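Local coordinates for lectin (Cicer arietinum, PDB 3V6N), which is a plant albumin of hemopexin fold with hemagglutination activity, and binds calcium and sodium ions in the channel of its four-bladed beta-propeller, at residues A8-S13 against N73-F78; D24-L29 against D49-L54; C66-E71 against K130-F135; R85-P90 against K94-S99. All coordinates share one frame; numbering follows the deposited sequence.

Contact 1: A8-S13 against N73-F78. With NA (sodium ion), chain G.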
# COMPACT_ATOMS: atom_id res chain seq x y z
N ALA A 8 -10.73 -13.91 -3.40
CA ALA A 8 -10.31 -14.26 -2.03
C ALA A 8 -11.49 -14.68 -1.16
O ALA A 8 -12.65 -14.33 -1.44
CB ALA A 8 -9.55 -13.12 -1.35
N ALA A 9 -11.18 -15.39 -0.08
CA ALA A 9 -12.20 -15.88 0.82
C ALA A 9 -11.58 -16.33 2.13
O ALA A 9 -10.40 -16.72 2.17
CB ALA A 9 -12.98 -17.02 0.18
N PHE A 10 -12.36 -16.24 3.19
CA PHE A 10 -12.00 -16.87 4.47
C PHE A 10 -13.25 -17.34 5.21
O PHE A 10 -14.33 -16.76 5.09
CB PHE A 10 -11.07 -15.97 5.32
CG PHE A 10 -11.73 -14.74 5.92
CD1 PHE A 10 -11.67 -13.51 5.27
CD2 PHE A 10 -12.36 -14.80 7.17
CE1 PHE A 10 -12.23 -12.37 5.84
CE2 PHE A 10 -12.95 -13.67 7.73
CZ PHE A 10 -12.88 -12.45 7.07
N ARG A 11 -13.08 -18.43 5.95
CA ARG A 11 -14.12 -18.98 6.79
C ARG A 11 -14.34 -18.06 7.98
O ARG A 11 -13.36 -17.63 8.60
CB ARG A 11 -13.64 -20.34 7.30
CG ARG A 11 -14.64 -21.06 8.19
CD ARG A 11 -14.10 -22.38 8.71
NE ARG A 11 -12.82 -22.22 9.41
CZ ARG A 11 -12.00 -23.23 9.68
NH1 ARG A 11 -12.33 -24.46 9.27
NH2 ARG A 11 -10.86 -23.00 10.31
N SER A 12 -15.59 -17.74 8.30
CA SER A 12 -15.93 -17.04 9.54
C SER A 12 -15.87 -17.94 10.78
O SER A 12 -15.99 -19.17 10.68
CB SER A 12 -17.34 -16.46 9.47
OG SER A 12 -17.61 -15.65 10.60
N SER A 13 -15.70 -17.32 11.95
CA SER A 13 -15.87 -18.04 13.23
C SER A 13 -17.34 -18.39 13.51
O SER A 13 -17.63 -19.27 14.32
CB SER A 13 -15.33 -17.23 14.40
OG SER A 13 -16.08 -16.02 14.53
N ASN A 73 -11.45 -14.18 15.95
CA ASN A 73 -12.05 -13.39 14.90
C ASN A 73 -10.98 -12.65 14.09
O ASN A 73 -11.21 -11.54 13.65
CB ASN A 73 -13.03 -12.39 15.52
CG ASN A 73 -14.17 -13.08 16.23
OD1 ASN A 73 -14.67 -14.11 15.78
ND2 ASN A 73 -14.61 -12.50 17.34
N GLU A 74 -9.82 -13.27 13.92
CA GLU A 74 -8.73 -12.59 13.22
C GLU A 74 -8.39 -13.29 11.92
O GLU A 74 -8.36 -14.51 11.86
CB GLU A 74 -7.52 -12.45 14.14
CG GLU A 74 -7.83 -11.69 15.44
CD GLU A 74 -6.69 -11.70 16.43
OE1 GLU A 74 -5.56 -12.06 16.05
OE2 GLU A 74 -6.91 -11.34 17.60
N ALA A 75 -8.13 -12.50 10.88
CA ALA A 75 -7.75 -13.02 9.55
C ALA A 75 -6.59 -12.24 8.94
O ALA A 75 -6.43 -11.05 9.20
CB ALA A 75 -8.95 -12.97 8.62
N PHE A 76 -5.76 -12.91 8.13
CA PHE A 76 -4.76 -12.24 7.31
C PHE A 76 -5.43 -11.92 5.99
O PHE A 76 -6.14 -12.75 5.41
CB PHE A 76 -3.51 -13.10 7.07
CG PHE A 76 -2.46 -12.98 8.17
CD1 PHE A 76 -1.58 -11.90 8.20
CD2 PHE A 76 -2.36 -13.95 9.16
CE1 PHE A 76 -0.63 -11.79 9.21
CE2 PHE A 76 -1.43 -13.85 10.18
CZ PHE A 76 -0.55 -12.76 10.21
N ILE A 77 -5.25 -10.69 5.53
CA ILE A 77 -5.77 -10.29 4.22
C ILE A 77 -4.57 -9.81 3.40
O ILE A 77 -3.56 -9.38 3.97
CB ILE A 77 -6.89 -9.22 4.35
CG1 ILE A 77 -6.35 -7.96 5.05
CG2 ILE A 77 -8.11 -9.81 5.08
CD1 ILE A 77 -7.25 -6.75 4.93
N PHE A 78 -4.65 -9.91 2.08
CA PHE A 78 -3.54 -9.50 1.22
C PHE A 78 -4.04 -8.63 0.07
O PHE A 78 -5.19 -8.75 -0.33
CB PHE A 78 -2.84 -10.71 0.60
CG PHE A 78 -2.20 -11.63 1.60
CD1 PHE A 78 -0.83 -11.66 1.75
CD2 PHE A 78 -2.98 -12.47 2.40
CE1 PHE A 78 -0.24 -12.52 2.67
CE2 PHE A 78 -2.41 -13.33 3.32
CZ PHE A 78 -1.03 -13.36 3.45
NA NA G . -8.70 -18.03 1.65
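The ring of F10 lies with one face against the methyl of A75. This CH-pi contact joins two blades of the four-bladed beta-propeller: strand 6-11 belongs to one sheet and strand 74-79 to the next. A75 CB sits 4.0 Å from the centroid of the F10 ring. It is only 5° off the ring normal, so the methyl stands almost straight over the middle of the ring. The nearest single carbon is F10 CD2, 4.1 Å from A75 CB. F10 CG sits between the backbone N and the carbonyl carbon (chi1 71°), and the ring rises off its own sheet toward A75. Y19 stacks on F10 within its own blade, and Y88 meets the same ring. F10 is thus an aromatic part of the buried seam between blades. The backbone beside it turns to the central channel. A9 O binds the sodium ion at 2.2 Å, and S67, A123 and A176 supply further carbonyl oxygens to that ion. At the other end of the contact the two segments come together in loops, where both residues are partly exposed. There the side chain of S13 gives a hydrogen bond to the side-chain amide of N73. S13 OG lies 2.7 Å from N73 OD1 and approaches nearly in line with the amide C=O, at a C=O...donor angle of 169°.

Contact 2: D24-L29 against D49-L54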
# COMPACT_ATOMS: atom_id res chain seq x y z
N ASP A 24 -13.35 -5.06 -5.75
CA ASP A 24 -13.21 -4.24 -4.56
C ASP A 24 -14.43 -4.38 -3.62
O ASP A 24 -14.67 -3.53 -2.77
CB ASP A 24 -12.93 -2.78 -4.93
CG ASP A 24 -14.03 -2.16 -5.81
OD1 ASP A 24 -14.85 -2.90 -6.40
OD2 ASP A 24 -14.06 -0.93 -5.92
N LYS A 25 -15.17 -5.46 -3.80
CA LYS A 25 -16.39 -5.71 -3.05
C LYS A 25 -16.31 -7.04 -2.29
O LYS A 25 -15.36 -7.83 -2.46
CB LYS A 25 -17.60 -5.73 -3.99
CG LYS A 25 -17.95 -4.38 -4.62
CD LYS A 25 -19.29 -4.46 -5.34
CE LYS A 25 -19.75 -3.12 -5.91
NZ LYS A 25 -21.24 -3.11 -6.04
N TYR A 26 -17.31 -7.27 -1.45
CA TYR A 26 -17.47 -8.55 -0.78
C TYR A 26 -18.93 -8.92 -0.52
O TYR A 26 -19.83 -8.07 -0.53
CB TYR A 26 -16.68 -8.58 0.53
CG TYR A 26 -17.32 -7.84 1.68
CD1 TYR A 26 -17.30 -6.44 1.74
CD2 TYR A 26 -17.90 -8.53 2.73
CE1 TYR A 26 -17.86 -5.76 2.81
CE2 TYR A 26 -18.47 -7.86 3.81
CZ TYR A 26 -18.45 -6.48 3.84
OH TYR A 26 -19.00 -5.80 4.90
N VAL A 27 -19.10 -10.22 -0.25
CA VAL A 27 -20.34 -10.81 0.22
C VAL A 27 -20.07 -11.68 1.46
O VAL A 27 -19.03 -12.36 1.56
CB VAL A 27 -20.98 -11.67 -0.91
CG1 VAL A 27 -22.02 -12.64 -0.38
CG2 VAL A 27 -21.61 -10.75 -1.96
N LEU A 28 -21.00 -11.65 2.41
CA LEU A 28 -21.01 -12.59 3.51
C LEU A 28 -22.04 -13.64 3.18
O LEU A 28 -23.23 -13.31 3.00
CB LEU A 28 -21.38 -11.89 4.82
CG LEU A 28 -21.67 -12.81 6.04
CD1 LEU A 28 -20.53 -13.79 6.30
CD2 LEU A 28 -21.96 -11.97 7.28
N LEU A 29 -21.60 -14.89 3.11
CA LEU A 29 -22.47 -15.98 2.68
C LEU A 29 -22.70 -17.01 3.81
O LEU A 29 -21.76 -17.36 4.53
CB LEU A 29 -21.86 -16.68 1.45
CG LEU A 29 -22.67 -17.78 0.75
CD1 LEU A 29 -23.81 -17.21 -0.09
CD2 LEU A 29 -21.75 -18.60 -0.13
N ASP A 49 -16.87 0.32 2.53
CA ASP A 49 -18.11 0.68 3.23
C ASP A 49 -18.43 -0.31 4.32
O ASP A 49 -18.93 0.08 5.38
CB ASP A 49 -19.29 0.78 2.27
CG ASP A 49 -19.10 1.87 1.23
OD1 ASP A 49 -18.51 2.91 1.57
OD2 ASP A 49 -19.51 1.68 0.07
N GLY A 50 -18.14 -1.59 4.08
CA GLY A 50 -18.47 -2.64 5.03
C GLY A 50 -17.49 -2.72 6.18
O GLY A 50 -17.87 -2.99 7.31
N TYR A 51 -16.21 -2.48 5.88
CA TYR A 51 -15.15 -2.47 6.88
C TYR A 51 -14.58 -1.06 7.05
O TYR A 51 -13.66 -0.66 6.32
CB TYR A 51 -14.02 -3.40 6.46
CG TYR A 51 -14.37 -4.85 6.51
CD1 TYR A 51 -14.13 -5.59 7.66
CD2 TYR A 51 -14.94 -5.49 5.41
CE1 TYR A 51 -14.45 -6.93 7.72
CE2 TYR A 51 -15.28 -6.83 5.45
CZ TYR A 51 -15.02 -7.55 6.61
OH TYR A 51 -15.33 -8.89 6.67
N LYS A 52 -15.13 -0.32 8.00
CA LYS A 52 -14.67 1.05 8.28
C LYS A 52 -13.16 1.16 8.51
O LYS A 52 -12.51 2.07 7.99
CB LYS A 52 -15.42 1.64 9.49
CG LYS A 52 -16.52 2.64 9.14
CD LYS A 52 -17.45 2.16 8.04
CE LYS A 52 -18.63 3.12 7.85
NZ LYS A 52 -19.53 2.70 6.73
N SER A 53 -12.60 0.22 9.27
CA SER A 53 -11.16 0.24 9.51
C SER A 53 -10.33 0.15 8.21
O SER A 53 -9.15 0.53 8.20
CB SER A 53 -10.75 -0.86 10.50
OG SER A 53 -10.92 -2.15 9.92
N LEU A 54 -10.94 -0.33 7.12
CA LEU A 54 -10.21 -0.50 5.87
C LEU A 54 -10.46 0.61 4.86
O LEU A 54 -9.82 0.63 3.82
CB LEU A 54 -10.48 -1.89 5.24
CG LEU A 54 -10.13 -3.16 6.01
CD1 LEU A 54 -10.38 -4.44 5.20
CD2 LEU A 54 -8.70 -3.13 6.53
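Y26 and Y51 bring their rings together at a slant, with planes 50° apart and centroids 5.0 Å apart. The pair belongs to the first blade of the four-bladed beta-propeller, where the residues after helix 47-50 fold back over strand 25-30. One corner of Y51 does most of the touching. Its CE2 lies over one face of the Y26 ring, displaced toward the rim, and is 3.6 Å from Y26 CZ. With chi1 at 77°, the Y26 ring stands off the strand toward G50. This aims the phenol end at the last turn of the helix. G50 has no side chain, and its CA lies at the edge of the Y26 ring, near the ring plane, beside the hydroxyl. Y51 is the first residue to leave the helical conformation, and its side chain runs back toward Y26. Y51 also touches Y19 and D95, so it lies between the sheet of Y26 and the neighbouring blade. Near the contact, K52 NZ donates to D49 O at 3.0 Å, across the end of the helix. The closest approach between the segments is from Y26 OH to G50 CA, at 3.2 Å.

Contact 3: C66-E71 against K130-F135. With NA (sodium ion), chain G; SO4 (sulfate ion), chain H.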
# COMPACT_ATOMS: atom_id res chain seq x y z
N CYS A 66 -6.18 -12.23 -1.51
CA CYS A 66 -5.94 -13.48 -0.80
C CYS A 66 -6.29 -13.28 0.67
O CYS A 66 -6.12 -12.17 1.20
CB CYS A 66 -4.46 -13.91 -0.93
SG CYS A 66 -4.03 -15.49 -0.13
N SER A 67 -6.76 -14.33 1.33
CA SER A 67 -6.88 -14.28 2.80
C SER A 67 -7.11 -15.61 3.45
O SER A 67 -7.42 -16.62 2.77
CB SER A 67 -7.94 -13.29 3.26
OG SER A 67 -9.16 -13.53 2.65
N PHE A 68 -6.91 -15.63 4.77
CA PHE A 68 -7.18 -16.82 5.57
C PHE A 68 -7.53 -16.48 7.00
O PHE A 68 -6.94 -15.59 7.59
CB PHE A 68 -6.03 -17.86 5.53
CG PHE A 68 -4.66 -17.34 5.93
CD1 PHE A 68 -4.21 -17.44 7.24
CD2 PHE A 68 -3.77 -16.84 4.97
CE1 PHE A 68 -2.94 -17.01 7.60
CE2 PHE A 68 -2.49 -16.41 5.32
CZ PHE A 68 -2.08 -16.49 6.64
N ASP A 69 -8.48 -17.23 7.54
CA ASP A 69 -8.81 -17.26 8.95
C ASP A 69 -7.61 -17.74 9.75
O ASP A 69 -6.84 -18.60 9.29
CB ASP A 69 -9.97 -18.25 9.17
CG ASP A 69 -10.56 -18.17 10.57
OD1 ASP A 69 -10.83 -17.04 11.06
OD2 ASP A 69 -10.76 -19.25 11.17
N THR A 70 -7.42 -17.16 10.93
CA THR A 70 -6.38 -17.67 11.81
C THR A 70 -7.06 -18.36 13.00
O THR A 70 -7.28 -19.56 12.97
CB THR A 70 -5.35 -16.60 12.26
OG1 THR A 70 -6.02 -15.49 12.88
CG2 THR A 70 -4.54 -16.11 11.07
N GLU A 71 -7.38 -17.58 14.03
CA GLU A 71 -8.10 -18.05 15.21
C GLU A 71 -8.92 -16.89 15.73
O GLU A 71 -8.63 -15.72 15.45
CB GLU A 71 -7.13 -18.55 16.29
CG GLU A 71 -6.48 -19.91 16.01
CD GLU A 71 -7.27 -21.10 16.54
OE1 GLU A 71 -8.33 -20.88 17.18
OE2 GLU A 71 -6.83 -22.26 16.36
N LYS A 130 -1.65 -24.69 13.97
CA LYS A 130 -1.78 -23.32 13.48
C LYS A 130 -1.29 -23.26 12.03
O LYS A 130 -0.66 -22.29 11.62
CB LYS A 130 -0.98 -22.36 14.36
CG LYS A 130 -1.33 -22.40 15.85
CD LYS A 130 -2.63 -21.65 16.12
CE LYS A 130 -2.80 -21.27 17.58
NZ LYS A 130 -3.27 -22.44 18.38
N GLU A 131 -1.60 -24.29 11.26
CA GLU A 131 -1.06 -24.42 9.90
C GLU A 131 -1.97 -23.81 8.84
O GLU A 131 -3.18 -23.76 9.01
CB GLU A 131 -0.72 -25.88 9.60
CG GLU A 131 0.31 -26.44 10.58
CD GLU A 131 0.88 -27.79 10.19
OE1 GLU A 131 0.59 -28.30 9.08
OE2 GLU A 131 1.64 -28.36 11.01
N VAL A 132 -1.35 -23.34 7.76
CA VAL A 132 -2.02 -22.69 6.63
C VAL A 132 -1.38 -23.14 5.32
O VAL A 132 -0.16 -23.26 5.23
CB VAL A 132 -1.88 -21.15 6.69
CG1 VAL A 132 -2.75 -20.49 5.62
CG2 VAL A 132 -2.26 -20.64 8.06
N TYR A 133 -2.21 -23.39 4.32
CA TYR A 133 -1.73 -23.66 2.98
C TYR A 133 -1.84 -22.41 2.12
O TYR A 133 -2.88 -21.74 2.12
CB TYR A 133 -2.50 -24.82 2.36
CG TYR A 133 -2.29 -26.14 3.07
CD1 TYR A 133 -1.19 -26.93 2.76
CD2 TYR A 133 -3.18 -26.59 4.04
CE1 TYR A 133 -0.98 -28.15 3.38
CE2 TYR A 133 -2.98 -27.81 4.68
CZ TYR A 133 -1.88 -28.58 4.34
OH TYR A 133 -1.64 -29.78 4.94
N LEU A 134 -0.78 -22.08 1.39
CA LEU A 134 -0.76 -20.89 0.54
C LEU A 134 -0.34 -21.26 -0.87
O LEU A 134 0.54 -22.11 -1.06
CB LEU A 134 0.16 -19.80 1.12
CG LEU A 134 -0.19 -19.37 2.55
CD1 LEU A 134 0.75 -20.09 3.50
CD2 LEU A 134 -0.09 -17.87 2.75
N PHE A 135 -0.96 -20.61 -1.85
CA PHE A 135 -0.80 -21.00 -3.25
C PHE A 135 -0.33 -19.83 -4.10
O PHE A 135 -0.89 -18.73 -3.99
CB PHE A 135 -2.12 -21.57 -3.83
CG PHE A 135 -2.64 -22.77 -3.09
CD1 PHE A 135 -2.24 -24.05 -3.45
CD2 PHE A 135 -3.52 -22.63 -2.02
CE1 PHE A 135 -2.70 -25.17 -2.77
CE2 PHE A 135 -4.00 -23.75 -1.33
CZ PHE A 135 -3.59 -25.02 -1.71
NA NA G . -8.70 -18.03 1.65
S SO4 H . 0.26 -31.71 2.51
O1 SO4 H . 0.46 -33.11 2.11
O2 SO4 H . -0.12 -31.63 3.93
O3 SO4 H . 1.50 -30.96 2.27
O4 SO4 H . -0.86 -31.28 1.66
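F68 packs its ring on V132 and L134, joining two neighbouring blades of the beta-propeller. Strand 66-69 is an outermost strand of its four-stranded sheet, and strand 131-136 belongs to the following sheet. V132 CG1 stands over one face of F68, 3.7 Å from the ring centroid and 11° off the normal. The other methyl, V132 CG2, lies over the same face, out toward F68 CE1, at 3.7 Å from that atom. L134 adds an oblique contact, with its CD2 3.8 Å from F68 CE2. V132 can offer both methyls because CG1 is turned away from its backbone N (chi1 -172°) while CG2 lies beside it. Outside this apolar first shell, F76 meets the F68 ring with planes at about 35°, and A123 also touches F68. The backbone next to F68 serves the channel: S67 O binds the sodium ion at 2.2 Å, together with carbonyls of A9, A123 and A176. At the rim the chemistry turns polar. E71 forms a salt bridge with R125, and R125 also donates to T70 O. K130 is a looser neighbour, with NZ 4.1 Å from E71 OE2, beyond salt-bridge range. On strand 131-136, Y133 points away from F68 and carries a different partner. A sulfate ion, probably from the crystallisation liquor, is also held by Y140 and G201; Y133 OH donates to its O2 atom at 2.6 Å.

Contact 4: R85-P90 against K94-S99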
# COMPACT_ATOMS: atom_id res chain seq x y z
N ARG A 85 -3.03 -8.07 9.38
CA ARG A 85 -3.82 -8.92 10.27
C ARG A 85 -5.00 -8.10 10.79
O ARG A 85 -4.81 -7.03 11.38
CB ARG A 85 -2.97 -9.44 11.43
CG ARG A 85 -3.68 -10.53 12.23
CD ARG A 85 -3.31 -10.47 13.71
NE ARG A 85 -1.93 -10.87 14.02
CZ ARG A 85 -1.51 -12.11 14.30
NH1 ARG A 85 -2.35 -13.15 14.25
NH2 ARG A 85 -0.23 -12.33 14.61
N ILE A 86 -6.22 -8.57 10.55
CA ILE A 86 -7.39 -7.82 11.01
C ILE A 86 -8.29 -8.58 11.99
O ILE A 86 -8.33 -9.81 12.01
CB ILE A 86 -8.27 -7.30 9.84
CG1 ILE A 86 -8.82 -8.46 8.99
CG2 ILE A 86 -7.55 -6.23 9.03
CD1 ILE A 86 -10.03 -8.08 8.15
N ASP A 87 -9.00 -7.81 12.83
CA ASP A 87 -10.11 -8.33 13.59
C ASP A 87 -11.35 -8.04 12.75
O ASP A 87 -11.72 -6.88 12.62
CB ASP A 87 -10.19 -7.64 14.96
CG ASP A 87 -11.39 -8.10 15.81
OD1 ASP A 87 -12.36 -8.69 15.29
OD2 ASP A 87 -11.38 -7.80 17.01
N TYR A 88 -11.97 -9.07 12.19
CA TYR A 88 -13.11 -8.86 11.29
C TYR A 88 -14.47 -8.80 12.01
O TYR A 88 -15.51 -8.59 11.38
CB TYR A 88 -13.12 -9.87 10.13
CG TYR A 88 -13.18 -11.34 10.54
CD1 TYR A 88 -12.01 -12.08 10.72
CD2 TYR A 88 -14.41 -11.99 10.72
CE1 TYR A 88 -12.05 -13.41 11.09
CE2 TYR A 88 -14.47 -13.32 11.11
CZ TYR A 88 -13.29 -14.03 11.28
OH TYR A 88 -13.32 -15.35 11.64
N ALA A 89 -14.44 -9.00 13.34
CA ALA A 89 -15.58 -8.68 14.22
C ALA A 89 -16.94 -8.99 13.59
O ALA A 89 -17.70 -8.07 13.29
CB ALA A 89 -15.52 -7.20 14.61
N PRO A 90 -17.25 -10.29 13.42
CA PRO A 90 -18.40 -10.73 12.63
C PRO A 90 -19.71 -10.10 13.07
O PRO A 90 -20.02 -10.11 14.27
CB PRO A 90 -18.46 -12.24 12.89
CG PRO A 90 -17.13 -12.62 13.42
CD PRO A 90 -16.57 -11.41 14.10
N LYS A 94 -17.18 -3.44 14.96
CA LYS A 94 -15.90 -3.38 15.66
C LYS A 94 -14.62 -3.77 14.90
O LYS A 94 -13.61 -4.00 15.54
CB LYS A 94 -15.98 -4.24 16.93
CG LYS A 94 -16.64 -3.55 18.12
CD LYS A 94 -18.09 -3.96 18.30
CE LYS A 94 -18.94 -2.74 18.67
NZ LYS A 94 -20.01 -3.08 19.64
N ASP A 95 -14.66 -3.86 13.56
CA ASP A 95 -13.46 -4.31 12.81
C ASP A 95 -12.26 -3.39 13.03
O ASP A 95 -12.43 -2.18 13.18
CB ASP A 95 -13.75 -4.41 11.32
CG ASP A 95 -14.30 -3.11 10.76
OD1 ASP A 95 -15.41 -2.73 11.19
OD2 ASP A 95 -13.62 -2.47 9.95
N LYS A 96 -11.06 -3.95 13.07
CA LYS A 96 -9.86 -3.13 13.22
C LYS A 96 -8.62 -3.82 12.65
O LYS A 96 -8.54 -5.05 12.61
CB LYS A 96 -9.64 -2.76 14.70
CG LYS A 96 -9.00 -3.86 15.52
CD LYS A 96 -9.58 -3.89 16.93
CE LYS A 96 -8.77 -4.80 17.84
NZ LYS A 96 -9.30 -4.74 19.23
N ILE A 97 -7.66 -3.02 12.21
CA ILE A 97 -6.36 -3.56 11.83
C ILE A 97 -5.54 -3.79 13.09
O ILE A 97 -5.30 -2.88 13.86
CB ILE A 97 -5.62 -2.64 10.83
CG1 ILE A 97 -6.45 -2.47 9.55
CG2 ILE A 97 -4.22 -3.19 10.52
CD1 ILE A 97 -5.85 -1.53 8.52
N ILE A 98 -5.10 -5.02 13.29
CA ILE A 98 -4.24 -5.35 14.42
C ILE A 98 -2.77 -5.11 14.08
O ILE A 98 -2.05 -4.50 14.87
CB ILE A 98 -4.46 -6.80 14.89
CG1 ILE A 98 -5.90 -6.98 15.36
CG2 ILE A 98 -3.48 -7.17 16.00
CD1 ILE A 98 -6.32 -8.42 15.49
N SER A 99 -2.34 -5.58 12.91
CA SER A 99 -0.95 -5.48 12.44
C SER A 99 -0.93 -5.07 10.99
O SER A 99 -1.58 -5.70 10.16
CB SER A 99 -0.26 -6.84 12.50
OG SER A 99 0.32 -7.10 13.75
O HOH W 1 -12.91 -5.52 17.59
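A beta hairpin forms the outer edge of the second propeller sheet, pairing strand 82-87 with strand 96-103. A classic beta bulge interrupts it: I98 and S99 both face R85. R85 O accepts from both residues. I98 N lies 2.8 Å from R85 O, and S99 N lies 3.2 Å from R85 O. R85 N returns a bond to S99 O. Past the bulge the register is regular. D87 and K96 are a hydrogen-bonded pair, with D87 N 2.8 Å from K96 O and K96 N 3.0 Å from D87 O. Between the bulge and this pair, I86 and I97 form a non-hydrogen-bonded pair, and I86 CG2 packs against I97 CG1 at 4.0 Å. On the sheet face of R85 and D87, I98 runs obliquely across R85. Its CG2 touches R85 CD, and its CD1 reaches D87 CB. D87 also shapes the turn. Its CG lies opposite the backbone N (chi1 177°). D87 OD2 and K96 NZ are 4.3 Å apart, near each other but beyond a salt bridge. Five backbone hydrogen bonds thus cross the hairpin, and the D87 oxygens divide the work at its turn: OD1 accepts from A89 N at 2.9 Å in an Asx turn, and OD2 takes a water that also donates to K94 O.

Overall arrangement
Contacts 1 and 3 lie near the middle of the chain and join sheets through aromatic rings covered by aliphatic groups. Each has a polar, partly exposed rim, S13 with N73 in contact 1 and E71 near K130 in contact 3. Each also brings a backbone oxygen to the same sodium ion. Contact 4 is farther out and differs in kind, being backbone pairing within one sheet with exposed lysines. Contact 2 is peripheral but buried, and rests on two tyrosines. Contacts 1, 3 and 4 share one sheet: strands 66-69, 74-79 and 82-87 are successive neighbours in it. F76 N pairs with F68 O, and A75 O with I86 N. S53 OG bonds D95 OD2, linking contacts 2 and 4.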